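Local coordinates for transcriptional regulator, AsnC family (PDB 3I4P), which probably regulates transcription as an oligomeric, DNA-binding member of the Lrp/AsnC family, joining a winged helix-turn-helix domain to a ligand-binding domain, at residues A[61-66]-A[108-113]; A[6-11]-A[36-41]; A[84-89]-A[125-130]. All coordinates share one frame; numbering follows the deposited sequence. Where two conformers were deposited one is given.

Interaction 1 of 3, residues A[61-66]-A[108-113]; sequences TKVTVF and VVVPDI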
# COMPACT_ATOMS: atom_id res chain seq x y z
N THR A 61 -23.77 -20.77 -9.03
CA THR A 61 -22.64 -20.31 -8.21
C THR A 61 -21.55 -19.67 -9.09
O THR A 61 -20.35 -19.99 -8.96
CB THR A 61 -22.05 -21.47 -7.41
OG1 THR A 61 -21.43 -22.38 -8.31
CG2 THR A 61 -23.15 -22.21 -6.65
N LYS A 62 -21.97 -18.74 -9.97
CA LYS A 62 -21.10 -18.23 -11.06
C LYS A 62 -20.10 -17.16 -10.66
O LYS A 62 -19.21 -16.85 -11.45
CB LYS A 62 -21.94 -17.70 -12.24
CG LYS A 62 -22.60 -16.35 -12.01
CD LYS A 62 -23.73 -16.01 -13.04
CE LYS A 62 -24.49 -14.68 -12.66
NZ LYS A 62 -25.39 -14.72 -11.41
N VAL A 63 -20.26 -16.57 -9.47
CA VAL A 63 -19.32 -15.51 -9.01
C VAL A 63 -18.28 -16.16 -8.08
O VAL A 63 -18.61 -16.95 -7.20
CB VAL A 63 -20.04 -14.33 -8.32
CG1 VAL A 63 -19.01 -13.36 -7.67
CG2 VAL A 63 -20.97 -13.59 -9.32
N THR A 64 -17.02 -15.84 -8.34
CA THR A 64 -15.90 -16.17 -7.47
C THR A 64 -15.42 -14.89 -6.76
O THR A 64 -15.20 -13.86 -7.38
CB THR A 64 -14.70 -16.77 -8.26
OG1 THR A 64 -15.09 -18.02 -8.84
CG2 THR A 64 -13.52 -17.00 -7.37
N VAL A 65 -15.23 -15.00 -5.46
CA VAL A 65 -14.71 -13.93 -4.63
C VAL A 65 -13.47 -14.50 -3.95
O VAL A 65 -13.50 -15.60 -3.40
CB VAL A 65 -15.73 -13.57 -3.55
CG1 VAL A 65 -15.26 -12.32 -2.81
CG2 VAL A 65 -17.10 -13.43 -4.17
N PHE A 66 -12.38 -13.75 -3.97
CA PHE A 66 -11.18 -14.11 -3.23
C PHE A 66 -11.14 -13.25 -1.99
O PHE A 66 -11.06 -12.01 -2.07
CB PHE A 66 -9.91 -13.92 -4.08
CG PHE A 66 -9.65 -15.07 -4.99
CD1 PHE A 66 -8.99 -16.19 -4.52
CD2 PHE A 66 -10.15 -15.06 -6.29
CE1 PHE A 66 -8.78 -17.30 -5.37
CE2 PHE A 66 -9.96 -16.12 -7.11
CZ PHE A 66 -9.26 -17.25 -6.66
N VAL A 108 -14.29 -18.19 -2.64
CA VAL A 108 -15.71 -18.32 -2.29
C VAL A 108 -16.50 -18.26 -3.58
O VAL A 108 -16.17 -17.47 -4.47
CB VAL A 108 -16.17 -17.16 -1.30
CG1 VAL A 108 -17.71 -17.08 -1.13
CG2 VAL A 108 -15.44 -17.29 0.07
N VAL A 109 -17.51 -19.11 -3.70
CA VAL A 109 -18.42 -19.09 -4.87
C VAL A 109 -19.89 -18.85 -4.40
O VAL A 109 -20.37 -19.42 -3.40
CB VAL A 109 -18.25 -20.36 -5.77
CG1 VAL A 109 -16.77 -20.45 -6.34
CG2 VAL A 109 -18.59 -21.60 -5.01
N VAL A 110 -20.58 -17.99 -5.16
CA VAL A 110 -21.93 -17.52 -4.87
C VAL A 110 -22.54 -17.10 -6.23
O VAL A 110 -21.80 -16.94 -7.22
CB VAL A 110 -21.94 -16.32 -3.85
CG1 VAL A 110 -21.60 -16.80 -2.43
CG2 VAL A 110 -21.01 -15.19 -4.28
N PRO A 111 -23.89 -16.91 -6.29
CA PRO A 111 -24.51 -16.43 -7.55
C PRO A 111 -24.29 -14.94 -7.85
O PRO A 111 -24.25 -14.55 -9.02
CB PRO A 111 -26.01 -16.69 -7.33
CG PRO A 111 -26.16 -16.75 -5.82
CD PRO A 111 -24.89 -17.38 -5.32
N ASP A 112 -24.16 -14.13 -6.81
CA ASP A 112 -24.16 -12.66 -6.97
C ASP A 112 -23.60 -11.93 -5.74
O ASP A 112 -23.33 -12.57 -4.72
CB ASP A 112 -25.56 -12.13 -7.34
CG ASP A 112 -26.67 -12.60 -6.38
OD1 ASP A 112 -26.42 -12.80 -5.16
OD2 ASP A 112 -27.82 -12.75 -6.86
N ILE A 113 -23.43 -10.61 -5.87
CA ILE A 113 -22.95 -9.76 -4.78
C ILE A 113 -23.82 -9.89 -3.52
O ILE A 113 -23.29 -10.04 -2.43
CB ILE A 113 -22.82 -8.25 -5.26
CG1 ILE A 113 -21.56 -8.07 -6.10
CG2 ILE A 113 -22.80 -7.25 -4.11
CD1 ILE A 113 -21.58 -6.73 -6.92
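Val-108 pairs with Val-65 through two backbone hydrogen bonds, Val-65 N to Val-108 O and Val-108 N to Val-65 O, each 2.8 Å long. The two central strands of the antiparallel sheet of the Lrp/AsnC ligand-binding domain meet here. Next along the strand, Val-109 faces Thr-64 as the non-hydrogen-bonded antiparallel pair. Their side chains lie side by side and point the same way, with Val-109 CG1 3.9 Å from Thr-64 OG1, while Val-109 CA comes within 3.2 Å of Val-63 O as a CA-H...O contact. Leu-147 and Pro-148 of the second subunit pack on Thr-61 and Val-109. Val-110 returns to the face carrying Val-108, Val-63 and Val-65. Its carbonyl oxygen accepts from Val-63 N at 2.8 Å, yet both Lys-62 and Val-63 stand opposite it: a classic beta bulge at the start of strand 63-70. At Pro-111 the pairing passes to a side chain. The Lys-62 chain bends only at its last torsion (chi4 -70°), which sets NZ 2.7 Å from Pro-111 O, tilted 24° out of the carbonyl plane. The CG2 methyl of Val-63 meets the same oxygen at 3.4 Å. Asp-112 is the N-cap of helix 113-126, its OD1 bonded to Ala-115 N. That helix covers Val-65, Val-108 and Val-110 with Ala-115, Tyr-116 and Phe-119, while strand 131-143 pairs with the far edge of 63-70 and sets Phe-136 against Val-63.

Interaction 2 of 3, residues A[6-11]-A[36-41]; sequences RKILRI and RRIQKM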
# COMPACT_ATOMS: atom_id res chain seq x y z
N ARG A 6 2.12 -42.64 -14.78
CA ARG A 6 1.87 -41.28 -15.21
C ARG A 6 0.89 -41.18 -16.40
O ARG A 6 -0.03 -40.32 -16.37
CB ARG A 6 3.17 -40.57 -15.54
CG ARG A 6 2.99 -39.09 -15.87
CD ARG A 6 4.21 -38.52 -16.53
NE ARG A 6 5.11 -37.92 -15.58
CZ ARG A 6 6.42 -37.86 -15.70
NH1 ARG A 6 7.05 -38.41 -16.74
NH2 ARG A 6 7.13 -37.26 -14.74
N LYS A 7 1.07 -42.04 -17.42
CA LYS A 7 0.15 -42.09 -18.57
C LYS A 7 -1.27 -42.40 -18.10
O LYS A 7 -2.21 -41.80 -18.58
CB LYS A 7 0.56 -43.15 -19.58
CG LYS A 7 1.75 -42.81 -20.47
CD LYS A 7 2.34 -44.08 -21.09
CE LYS A 7 2.79 -43.90 -22.55
NZ LYS A 7 1.82 -44.56 -23.50
N ILE A 8 -1.41 -43.34 -17.17
CA ILE A 8 -2.72 -43.69 -16.58
C ILE A 8 -3.36 -42.49 -15.87
O ILE A 8 -4.49 -42.13 -16.15
CB ILE A 8 -2.64 -44.95 -15.63
CG1 ILE A 8 -2.27 -46.21 -16.44
CG2 ILE A 8 -3.97 -45.16 -14.87
CD1 ILE A 8 -1.84 -47.44 -15.59
N LEU A 9 -2.60 -41.86 -14.97
CA LEU A 9 -3.05 -40.69 -14.22
C LEU A 9 -3.40 -39.49 -15.09
O LEU A 9 -4.34 -38.73 -14.78
CB LEU A 9 -2.01 -40.27 -13.18
CG LEU A 9 -1.76 -41.27 -12.04
CD1 LEU A 9 -0.59 -40.81 -11.15
CD2 LEU A 9 -3.04 -41.56 -11.25
N ARG A 10 -2.67 -39.31 -16.18
CA ARG A 10 -2.94 -38.18 -17.07
C ARG A 10 -4.34 -38.26 -17.69
O ARG A 10 -5.02 -37.23 -17.88
CB ARG A 10 -1.87 -38.14 -18.13
CG ARG A 10 -1.99 -37.06 -19.19
CD ARG A 10 -0.57 -36.95 -19.91
NE ARG A 10 0.39 -36.21 -19.06
CZ ARG A 10 1.68 -36.49 -18.88
NH1 ARG A 10 2.26 -37.54 -19.48
NH2 ARG A 10 2.42 -35.69 -18.09
N ILE A 11 -4.77 -39.49 -18.00
CA ILE A 11 -6.10 -39.71 -18.53
C ILE A 11 -7.12 -39.64 -17.37
O ILE A 11 -8.15 -38.99 -17.51
CB ILE A 11 -6.21 -41.04 -19.28
CG1 ILE A 11 -5.22 -41.04 -20.47
CG2 ILE A 11 -7.67 -41.28 -19.74
CD1 ILE A 11 -4.99 -42.38 -21.12
N ARG A 36 -4.54 -53.42 -12.16
CA ARG A 36 -3.69 -53.62 -10.98
C ARG A 36 -2.88 -52.36 -10.61
O ARG A 36 -2.66 -52.11 -9.44
CB ARG A 36 -2.76 -54.84 -11.17
CG ARG A 36 -3.48 -56.19 -11.01
CD ARG A 36 -2.61 -57.40 -11.37
NE ARG A 36 -1.34 -57.47 -10.65
N ARG A 37 -2.47 -51.57 -11.60
CA ARG A 37 -1.74 -50.32 -11.38
C ARG A 37 -2.63 -49.26 -10.74
O ARG A 37 -2.20 -48.51 -9.84
CB ARG A 37 -1.19 -49.78 -12.69
CG ARG A 37 0.10 -50.48 -13.14
CD ARG A 37 0.46 -50.12 -14.56
NE ARG A 37 1.79 -50.59 -14.94
CZ ARG A 37 2.93 -50.00 -14.62
NH1 ARG A 37 2.96 -48.91 -13.87
NH2 ARG A 37 4.08 -50.53 -15.04
N ILE A 38 -3.87 -49.20 -11.23
CA ILE A 38 -4.87 -48.28 -10.76
C ILE A 38 -5.22 -48.60 -9.30
O ILE A 38 -5.26 -47.70 -8.48
CB ILE A 38 -6.12 -48.25 -11.68
CG1 ILE A 38 -5.76 -47.66 -13.05
CG2 ILE A 38 -7.25 -47.44 -11.02
CD1 ILE A 38 -6.78 -47.88 -14.15
N GLN A 39 -5.45 -49.88 -9.00
CA GLN A 39 -5.73 -50.36 -7.64
C GLN A 39 -4.64 -49.96 -6.64
O GLN A 39 -4.93 -49.50 -5.53
CB GLN A 39 -5.90 -51.88 -7.63
CG GLN A 39 -6.10 -52.48 -6.23
CD GLN A 39 -6.58 -53.92 -6.25
OE1 GLN A 39 -7.71 -54.20 -5.88
NE2 GLN A 39 -5.71 -54.82 -6.68
N LYS A 40 -3.38 -50.16 -7.04
CA LYS A 40 -2.21 -49.82 -6.20
C LYS A 40 -2.22 -48.30 -5.88
O LYS A 40 -1.96 -47.90 -4.75
CB LYS A 40 -0.90 -50.18 -6.94
CG LYS A 40 0.22 -50.87 -6.10
CD LYS A 40 1.21 -49.91 -5.40
CE LYS A 40 2.48 -50.62 -4.87
N MSE A 41 -2.52 -47.49 -6.89
CA MSE A 41 -2.52 -46.04 -6.76
C MSE A 41 -3.66 -45.54 -5.89
O MSE A 41 -3.49 -44.54 -5.18
CB MSE A 41 -2.50 -45.36 -8.13
CG MSE A 41 -1.10 -45.40 -8.74
SE MSE A 41 -0.85 -44.37 -10.33
CE MSE A 41 -1.89 -45.38 -11.57
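Ile-8 splits its two branches between neighbours on helix 31-43: with chi1 at -66°, CG1 lies anti to the carbonyl carbon and CG2 anti to the backbone N, giving each branch its own target. In Met-41, a selenomethionine, the chain is extended as far as SE and then folds at chi3 (-70°), bringing the CE methyl against both Ile-8 and Leu-9. The CG2 branch of Ile-8 takes the middle of the contact, 3.6 Å from Ile-38 CG1 and 3.9 Å from Met-41 CE. At the end of the other branch, CD1 rests on the aliphatic part of Arg-37, 3.7 Å from its CD and 3.8 Å from its CB, the two side chains crossing at about a right angle. Leu-9 works differently: its isobutyl group sits against the selenium, Met-41 SE lying 3.7 Å from Leu-9 CG and about equally far from both of its methyls.

The axes of segments 6-11 and 36-41 cross at -76° and pass 10.7 Å apart, a separation bridged by these side chains. This is the first helix of a winged helix-turn-helix domain packing on the helix that, by analogy with relatives, would be the DNA-recognition helix. Helix 20-27 adds Val-27 to the Ile-8 side, and Ile-47 of strand 47-54 touches Leu-9, Ile-38 and Met-41 together. No hydrogen bond joins the two segments; between them the contact is apolar. The polar tie comes from Arg-37, which, extended from CG to NE, carries its guanidinium beyond Ile-8 to the start of the first helix, where NH1 makes salt bridges with Asp-2 and Asp-5. Leu-54 of the second subunit also packs on Leu-9.

Interaction 3 of 3, residues A[84-89]-A[125-130]; sequences EVVSEF and AKIEIR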
# COMPACT_ATOMS: atom_id res chain seq x y z
N GLU A 84 -11.35 -24.60 11.32
CA GLU A 84 -12.48 -25.56 11.29
C GLU A 84 -13.83 -24.88 10.96
O GLU A 84 -14.65 -25.47 10.22
CB GLU A 84 -12.61 -26.33 12.62
CG GLU A 84 -11.60 -27.47 12.78
N VAL A 85 -14.09 -23.67 11.49
CA VAL A 85 -15.40 -23.03 11.26
C VAL A 85 -15.46 -22.39 9.88
O VAL A 85 -16.51 -22.44 9.24
CB VAL A 85 -15.85 -22.00 12.37
CG1 VAL A 85 -15.63 -22.56 13.80
CG2 VAL A 85 -15.21 -20.67 12.17
N VAL A 86 -14.36 -21.81 9.40
CA VAL A 86 -14.34 -21.34 8.00
C VAL A 86 -14.50 -22.52 7.02
O VAL A 86 -15.24 -22.43 6.04
CB VAL A 86 -13.12 -20.46 7.68
CG1 VAL A 86 -13.22 -19.97 6.24
CG2 VAL A 86 -13.08 -19.27 8.66
N SER A 87 -13.85 -23.65 7.34
CA SER A 87 -13.92 -24.86 6.49
C SER A 87 -15.31 -25.45 6.35
O SER A 87 -15.60 -26.09 5.34
CB SER A 87 -12.97 -25.95 7.00
OG SER A 87 -11.65 -25.60 6.70
N GLU A 88 -16.18 -25.24 7.34
CA GLU A 88 -17.51 -25.84 7.28
C GLU A 88 -18.37 -25.15 6.21
O GLU A 88 -19.32 -25.76 5.73
CB GLU A 88 -18.22 -25.84 8.65
CG GLU A 88 -17.71 -26.90 9.68
CD GLU A 88 -18.06 -26.54 11.17
OE1 GLU A 88 -19.19 -26.05 11.43
OE2 GLU A 88 -17.20 -26.75 12.08
N PHE A 89 -18.07 -23.91 5.84
CA PHE A 89 -18.95 -23.19 4.91
C PHE A 89 -18.82 -23.85 3.57
O PHE A 89 -17.70 -23.99 3.04
CB PHE A 89 -18.61 -21.69 4.80
CG PHE A 89 -18.99 -20.89 6.01
CD1 PHE A 89 -20.28 -20.37 6.14
CD2 PHE A 89 -18.06 -20.63 7.00
CE1 PHE A 89 -20.64 -19.64 7.27
CE2 PHE A 89 -18.40 -19.90 8.14
CZ PHE A 89 -19.69 -19.41 8.28
N ALA A 125 -20.25 -13.54 11.84
CA ALA A 125 -20.94 -13.85 13.11
C ALA A 125 -20.18 -14.92 13.89
O ALA A 125 -20.15 -14.92 15.10
CB ALA A 125 -22.40 -14.29 12.88
N LYS A 126 -19.52 -15.82 13.16
CA LYS A 126 -18.89 -17.01 13.72
C LYS A 126 -17.39 -16.87 14.00
O LYS A 126 -16.83 -17.74 14.67
CB LYS A 126 -19.07 -18.19 12.75
CG LYS A 126 -20.36 -18.98 12.94
CD LYS A 126 -20.64 -19.85 11.70
CE LYS A 126 -21.23 -21.20 12.07
NZ LYS A 126 -22.28 -21.09 13.11
N ILE A 127 -16.73 -15.85 13.47
CA ILE A 127 -15.28 -15.68 13.65
C ILE A 127 -14.99 -14.23 14.01
O ILE A 127 -15.85 -13.38 13.80
CB ILE A 127 -14.48 -16.03 12.35
CG1 ILE A 127 -14.84 -15.06 11.19
CG2 ILE A 127 -14.74 -17.49 11.94
CD1 ILE A 127 -13.81 -14.95 10.05
N GLU A 128 -13.81 -13.94 14.55
CA GLU A 128 -13.35 -12.54 14.62
C GLU A 128 -11.95 -12.28 14.05
O GLU A 128 -10.96 -12.98 14.34
CB GLU A 128 -13.58 -11.88 15.99
CG GLU A 128 -14.96 -11.10 16.13
CD GLU A 128 -15.68 -10.76 14.77
OE1 GLU A 128 -15.02 -10.56 13.69
OE2 GLU A 128 -16.95 -10.70 14.80
N ILE A 129 -11.92 -11.24 13.22
CA ILE A 129 -10.91 -11.04 12.20
C ILE A 129 -10.65 -9.53 12.12
O ILE A 129 -11.60 -8.74 11.91
CB ILE A 129 -11.41 -11.54 10.83
CG1 ILE A 129 -12.66 -10.77 10.42
CG2 ILE A 129 -11.71 -13.03 10.86
N ARG A 130 -9.38 -9.14 12.29
CA ARG A 130 -8.93 -7.75 12.16
C ARG A 130 -9.39 -7.12 10.82
O ARG A 130 -10.05 -6.08 10.80
CB ARG A 130 -7.40 -7.69 12.26
CG ARG A 130 -6.86 -6.60 13.17
CD ARG A 130 -5.46 -6.07 12.78
NE ARG A 130 -4.60 -7.02 12.05
CZ ARG A 130 -3.40 -6.71 11.53
NH1 ARG A 130 -2.89 -5.48 11.66
NH2 ARG A 130 -2.71 -7.65 10.88
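Val-85 and Ile-127 meet methyl to methyl, their CG2 atoms 3.2 Å apart, tighter than normal van der Waals contact. The conformations explain the encounter. In Val-85 CG1 lies anti to the carbonyl carbon (chi1 -46°), and CG2 stands between the backbone N and that carbon. In Ile-127 it is CG1 that takes the corresponding place (chi1 64°), which leaves CG2 anti to the carbonyl carbon and directed at helix 76-88. That one methyl serves both valines, since Val-86 CG2 also approaches it, at 4.1 Å. Val-86 has CG1 anti to its backbone N and offers the other branch to Ile-127; it also touches Val-92 and Phe-95 of strand 92-98.

Just past the end of helix 76-88, Phe-89 meets Lys-126. The lysine chain is bent at chi3 and chi4, and its CD methylene comes 3.6 Å from Phe-89 CZ, obliquely to the ring. Lys-126 therefore touches the phenyl group with its hydrocarbon stem. Its NZ lies 6.1 Å from Glu-88 OE1, too far for a salt bridge although the charges are opposite. The ring has Val-86 CA in plane at its edge, and it stands edge-to-face with Phe-119 of helix 113-126.

The contact joins the C-terminal end of helix 76-88 to the end of helix 113-126 and the loop just after it, in the ligand-binding domain, an alpha-beta sandwich in which both helices pack on one antiparallel sheet. Phe-82, a turn back along helix 76-88, packs on Ile-127 and Ile-129 as well. With no hydrogen bond between the two segments, adhesion here depends on methyl, methylene and aromatic contact; the exposed lysine would keep its ammonium in a polar setting while its stem rests against the tip of the phenyl ring.

Overall arrangement
From the N terminus, interaction 2 closes first: it brings helix 31-43 back to helix 3-12 around helix 20-27, closing the three-helix part of the DNA-binding domain. After strand 47-54, residues 61-66 open interaction 1, residues 84-89 open interaction 3, and the returns at 108-113 and 125-130 follow in the same order, so the two loops cross. Interaction 1 joins the sheet's two central strands, and interaction 3 the end of helix 76-88 and the exit from helix 113-126. The centres of interactions 1 and 3 are about 18 Å apart; interaction 2 lies about 34 Å, centre to centre, from interaction 1. All three touch the second subunit.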